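Local coordinates for SmhA (Serratia marcescens, PDB 7A27), which is the A component of the tripartite alpha-pore-forming toxin Smh, here in its soluble form, at residues Lys189-Ile201 with Asn351-Val365. Numbering follows the deposited sequence.
Sequences KAGEGVVQLGQSI and NAKANYAGNNILPEV
The carboxamides of Asn351 and Asn355 reach the Gly193 carbonyl from opposite faces of its plane: Asn351 ND2 stands above it, 38° out, and Asn355 ND2 is tilted from it, each 2.9 Å from Gly193 O. Asn351 ND2 also donates to Gly191 O at 2.9 Å, nearly in its own amide plane, so two carbonyls fix its rotation. Asn355 OD1 accepts from Val195 N at 3.0 Å, the donor lying well above the carbonyl plane. Val195 CG2 packs against Asn355 CB (4.1 Å) and Asn359 CB (3.9 Å), one helical turn apart. Asn359 is a calcium-binding residue, though no ion is bound here. In this largely helical bundle, the contact ties the link between helix 160-188 and the antiparallel sheet of 198-206 and 230-237 to the end of helix 325-358 and its tail. There, Gln199 and Glu364 form a single backbone bridge, Val365 N donating to Gln199 O at 3.0 Å and Gln199 N, weakly, to Pro363 O. With CG between backbone N and carbonyl carbon (chi1 60°) and the chain then extended, Gln199 sends NE2 to Leu362 O, 2.9 Å off in the carbonyl plane; Ser37 OG also bonds NE2. Leu362 CD1 lies 4.0 Å from Leu197 CB.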
loop_
_atom_site.group_PDB
_atom_site.type_symbol
_atom_site.label_atom_id
_atom_site.label_comp_id
_atom_site.label_asym_id
_atom_site.label_seq_id
_atom_site.Cartn_x
_atom_site.Cartn_y
_atom_site.Cartn_z
ATOM N N LYS A 189 -6.076 -10.006 6.546
ATOM C CA LYS A 189 -6.465 -10.382 7.928
ATOM C C LYS A 189 -5.968 -9.362 8.959
ATOM O O LYS A 189 -5.425 -9.805 10.008
ATOM C CB LYS A 189 -5.884 -11.746 8.312
ATOM C CG LYS A 189 -6.287 -12.949 7.468
ATOM C CD LYS A 189 -5.921 -14.214 8.279
ATOM C CE LYS A 189 -6.607 -15.480 7.839
ATOM N NZ LYS A 189 -6.476 -15.617 6.377
ATOM N N ALA A 190 -6.173 -8.060 8.703
ATOM C CA ALA A 190 -5.822 -6.924 9.597
ATOM C C ALA A 190 -4.375 -7.041 10.099
ATOM O O ALA A 190 -4.158 -6.828 11.317
ATOM C CB ALA A 190 -6.793 -6.834 10.752
ATOM N N GLY A 191 -3.443 -7.381 9.197
ATOM C CA GLY A 191 -1.990 -7.396 9.460
ATOM C C GLY A 191 -1.418 -8.774 9.726
ATOM O O GLY A 191 -0.195 -8.944 9.511
ATOM N N GLU A 192 -2.244 -9.723 10.171
ATOM C CA GLU A 192 -1.785 -11.087 10.547
ATOM C C GLU A 192 -1.860 -12.033 9.355
ATOM O O GLU A 192 -1.488 -13.197 9.518
ATOM C CB GLU A 192 -2.589 -11.574 11.755
ATOM C CG GLU A 192 -2.156 -10.881 13.040
ATOM C CD GLU A 192 -3.206 -10.754 14.136
ATOM O OE1 GLU A 192 -4.070 -11.652 14.226
ATOM O OE2 GLU A 192 -3.176 -9.720 14.871
ATOM N N GLY A 193 -2.249 -11.554 8.174
ATOM C CA GLY A 193 -2.406 -12.421 6.990
ATOM C C GLY A 193 -1.114 -12.560 6.217
ATOM O O GLY A 193 -0.196 -11.766 6.472
ATOM N N VAL A 194 -1.065 -13.553 5.327
ATOM C CA VAL A 194 0.047 -13.811 4.360
ATOM C C VAL A 194 -0.534 -13.573 2.961
ATOM O O VAL A 194 -1.113 -14.482 2.407
ATOM C CB VAL A 194 0.625 -15.222 4.530
ATOM C CG1 VAL A 194 1.759 -15.498 3.551
ATOM C CG2 VAL A 194 1.075 -15.427 5.969
ATOM N N VAL A 195 -0.392 -12.343 2.471
ATOM C CA VAL A 195 -1.105 -11.825 1.272
ATOM C C VAL A 195 -0.561 -12.435 -0.017
ATOM O O VAL A 195 0.644 -12.605 -0.163
ATOM C CB VAL A 195 -1.074 -10.287 1.185
ATOM C CG1 VAL A 195 -1.608 -9.663 2.458
ATOM C CG2 VAL A 195 0.300 -9.748 0.831
ATOM N N GLN A 196 -1.481 -12.623 -0.954
ATOM C CA GLN A 196 -1.254 -13.074 -2.341
ATOM C C GLN A 196 -2.497 -12.649 -3.149
ATOM O O GLN A 196 -3.626 -12.909 -2.711
ATOM C CB GLN A 196 -1.026 -14.588 -2.318
ATOM C CG GLN A 196 -0.506 -15.188 -3.627
ATOM C CD GLN A 196 0.997 -15.184 -3.807
ATOM O OE1 GLN A 196 1.680 -14.150 -3.744
ATOM N NE2 GLN A 196 1.514 -16.372 -4.099
ATOM N N LEU A 197 -2.280 -11.996 -4.290
ATOM C CA LEU A 197 -3.311 -11.718 -5.323
ATOM C C LEU A 197 -2.772 -12.236 -6.655
ATOM O O LEU A 197 -1.558 -12.202 -6.834
ATOM C CB LEU A 197 -3.582 -10.213 -5.378
ATOM C CG LEU A 197 -4.437 -9.635 -4.249
ATOM C CD1 LEU A 197 -4.747 -8.169 -4.508
ATOM C CD2 LEU A 197 -5.714 -10.438 -4.075
ATOM N N GLY A 198 -3.626 -12.732 -7.539
ATOM C CA GLY A 198 -3.208 -13.269 -8.847
ATOM C C GLY A 198 -3.619 -12.341 -9.973
ATOM O O GLY A 198 -3.984 -11.194 -9.680
ATOM N N GLN A 199 -3.569 -12.835 -11.213
ATOM C CA GLN A 199 -3.992 -12.096 -12.428
ATOM C C GLN A 199 -4.328 -13.093 -13.532
ATOM O O GLN A 199 -3.887 -14.257 -13.446
ATOM C CB GLN A 199 -2.887 -11.158 -12.908
ATOM C CG GLN A 199 -1.572 -11.835 -13.277
ATOM C CD GLN A 199 -0.655 -10.878 -14.012
ATOM O OE1 GLN A 199 -1.014 -10.316 -15.051
ATOM N NE2 GLN A 199 0.540 -10.676 -13.475
ATOM N N SER A 200 -5.092 -12.651 -14.529
ATOM C CA SER A 200 -5.479 -13.445 -15.726
ATOM C C SER A 200 -6.069 -12.494 -16.764
ATOM O O SER A 200 -6.385 -11.321 -16.396
ATOM C CB SER A 200 -6.449 -14.542 -15.384
ATOM O OG SER A 200 -7.742 -14.027 -15.089
ATOM N N ILE A 201 -6.182 -12.934 -18.009
ATOM C CA ILE A 201 -6.886 -12.131 -19.044
ATOM C C ILE A 201 -8.377 -12.218 -18.677
ATOM O O ILE A 201 -8.830 -13.334 -18.331
ATOM C CB ILE A 201 -6.588 -12.645 -20.464
ATOM C CG1 ILE A 201 -5.082 -12.783 -20.738
ATOM C CG2 ILE A 201 -7.332 -11.792 -21.500
ATOM C CD1 ILE A 201 -4.283 -11.532 -20.505
ATOM N N ASN A 351 6.117 -9.900 9.870
ATOM C CA ASN A 351 5.097 -10.441 8.924
ATOM C C ASN A 351 4.904 -9.457 7.757
ATOM O O ASN A 351 4.729 -9.920 6.624
ATOM C CB ASN A 351 3.774 -10.804 9.615
ATOM C CG ASN A 351 2.807 -11.535 8.692
ATOM O OD1 ASN A 351 3.193 -12.459 7.974
ATOM N ND2 ASN A 351 1.542 -11.148 8.692
ATOM N N ALA A 352 4.917 -8.153 8.019
ATOM C CA ALA A 352 4.742 -7.109 6.981
ATOM C C ALA A 352 5.914 -7.176 6.000
ATOM O O ALA A 352 5.663 -7.096 4.778
ATOM C CB ALA A 352 4.618 -5.743 7.597
ATOM N N LYS A 353 7.136 -7.361 6.514
ATOM C CA LYS A 353 8.370 -7.441 5.682
ATOM C C LYS A 353 8.326 -8.712 4.827
ATOM O O LYS A 353 8.766 -8.646 3.661
ATOM C CB LYS A 353 9.640 -7.405 6.538
ATOM C CG LYS A 353 9.942 -6.057 7.168
ATOM C CD LYS A 353 11.093 -6.061 8.137
ATOM C CE LYS A 353 12.407 -6.359 7.460
ATOM N NZ LYS A 353 13.521 -6.238 8.433
ATOM N N ALA A 354 7.863 -9.829 5.396
ATOM C CA ALA A 354 7.708 -11.122 4.694
ATOM C C ALA A 354 6.679 -10.941 3.572
ATOM O O ALA A 354 6.905 -11.468 2.478
ATOM C CB ALA A 354 7.307 -12.216 5.648
ATOM N N ASN A 355 5.611 -10.194 3.838
ATOM C CA ASN A 355 4.535 -9.915 2.855
ATOM C C ASN A 355 5.085 -9.040 1.722
ATOM O O ASN A 355 4.832 -9.375 0.560
ATOM C CB ASN A 355 3.299 -9.300 3.516
ATOM C CG ASN A 355 2.332 -10.322 4.089
ATOM O OD1 ASN A 355 2.238 -11.443 3.601
ATOM N ND2 ASN A 355 1.560 -9.912 5.082
ATOM N N TYR A 356 5.819 -7.964 2.030
ATOM C CA TYR A 356 6.400 -7.074 0.988
ATOM C C TYR A 356 7.352 -7.883 0.114
ATOM O O TYR A 356 7.475 -7.545 -1.070
ATOM C CB TYR A 356 7.141 -5.877 1.586
ATOM C CG TYR A 356 6.277 -4.744 2.089
ATOM C CD1 TYR A 356 5.545 -3.963 1.211
ATOM C CD2 TYR A 356 6.253 -4.398 3.425
ATOM C CE1 TYR A 356 4.765 -2.904 1.654
ATOM C CE2 TYR A 356 5.472 -3.362 3.880
ATOM C CZ TYR A 356 4.734 -2.596 3.001
ATOM O OH TYR A 356 3.996 -1.562 3.506
ATOM N N ALA A 357 8.012 -8.902 0.671
ATOM C CA ALA A 357 8.944 -9.773 -0.084
ATOM C C ALA A 357 8.133 -10.691 -1.000
ATOM O O ALA A 357 8.418 -10.698 -2.208
ATOM C CB ALA A 357 9.832 -10.565 0.843
ATOM N N GLY A 358 7.145 -11.401 -0.442
ATOM C CA GLY A 358 6.327 -12.419 -1.134
ATOM C C GLY A 358 5.416 -11.820 -2.183
ATOM O O GLY A 358 5.307 -12.404 -3.289
ATOM N N ASN A 359 4.827 -10.665 -1.872
ATOM C CA ASN A 359 3.850 -9.956 -2.735
ATOM C C ASN A 359 4.557 -9.183 -3.855
ATOM O O ASN A 359 3.854 -8.381 -4.511
ATOM C CB ASN A 359 2.968 -9.013 -1.913
ATOM C CG ASN A 359 1.740 -8.532 -2.659
ATOM O OD1 ASN A 359 1.130 -9.289 -3.414
ATOM N ND2 ASN A 359 1.376 -7.276 -2.454
ATOM N N ASN A 360 5.854 -9.431 -4.102
ATOM C CA ASN A 360 6.617 -8.741 -5.175
ATOM C C ASN A 360 6.222 -9.317 -6.536
ATOM O O ASN A 360 6.470 -8.644 -7.544
ATOM C CB ASN A 360 8.134 -8.833 -5.022
ATOM C CG ASN A 360 8.841 -7.930 -6.018
ATOM O OD1 ASN A 360 8.546 -6.734 -6.119
ATOM N ND2 ASN A 360 9.770 -8.476 -6.776
ATOM N N ILE A 361 5.650 -10.519 -6.555
ATOM C CA ILE A 361 5.227 -11.221 -7.802
ATOM C C ILE A 361 3.700 -11.385 -7.781
ATOM O O ILE A 361 3.149 -11.660 -6.707
ATOM C CB ILE A 361 5.988 -12.557 -7.982
ATOM C CG1 ILE A 361 5.633 -13.231 -9.314
ATOM C CG2 ILE A 361 5.764 -13.485 -6.799
ATOM C CD1 ILE A 361 5.892 -12.389 -10.572
ATOM N N LEU A 362 3.044 -11.178 -8.930
ATOM C CA LEU A 362 1.571 -11.292 -9.135
ATOM C C LEU A 362 1.331 -12.495 -10.038
ATOM O O LEU A 362 1.206 -12.357 -11.254
ATOM C CB LEU A 362 1.057 -10.001 -9.780
ATOM C CG LEU A 362 -0.458 -9.838 -9.874
ATOM C CD1 LEU A 362 -1.058 -9.706 -8.480
ATOM C CD2 LEU A 362 -0.822 -8.620 -10.731
ATOM N N PRO A 363 1.257 -13.718 -9.459
ATOM C CA PRO A 363 1.167 -14.946 -10.256
ATOM C C PRO A 363 -0.054 -15.084 -11.172
ATOM O O PRO A 363 -1.040 -14.509 -10.874
ATOM C CB PRO A 363 1.123 -16.037 -9.174
ATOM C CG PRO A 363 0.658 -15.340 -7.918
ATOM C CD PRO A 363 1.292 -13.975 -8.006
ATOM N N GLU A 364 0.053 -15.870 -12.247
ATOM C CA GLU A 364 -1.080 -16.214 -13.155
ATOM C C GLU A 364 -2.024 -17.181 -12.416
ATOM O O GLU A 364 -1.529 -17.942 -11.554
ATOM C CB GLU A 364 -0.597 -16.900 -14.437
ATOM C CG GLU A 364 0.376 -16.076 -15.277
ATOM C CD GLU A 364 -0.224 -14.910 -16.040
ATOM O OE1 GLU A 364 -1.450 -14.954 -16.351
ATOM O OE2 GLU A 364 0.540 -13.961 -16.351
ATOM N N VAL A 365 -3.327 -17.164 -12.719
ATOM C CA VAL A 365 -4.294 -18.153 -12.132
ATOM C C VAL A 365 -5.131 -18.762 -13.256
ATOM O O VAL A 365 -5.463 -18.042 -14.184
ATOM C CB VAL A 365 -5.145 -17.597 -10.979
ATOM C CG1 VAL A 365 -4.292 -17.409 -9.734
ATOM C CG2 VAL A 365 -5.836 -16.319 -11.379
#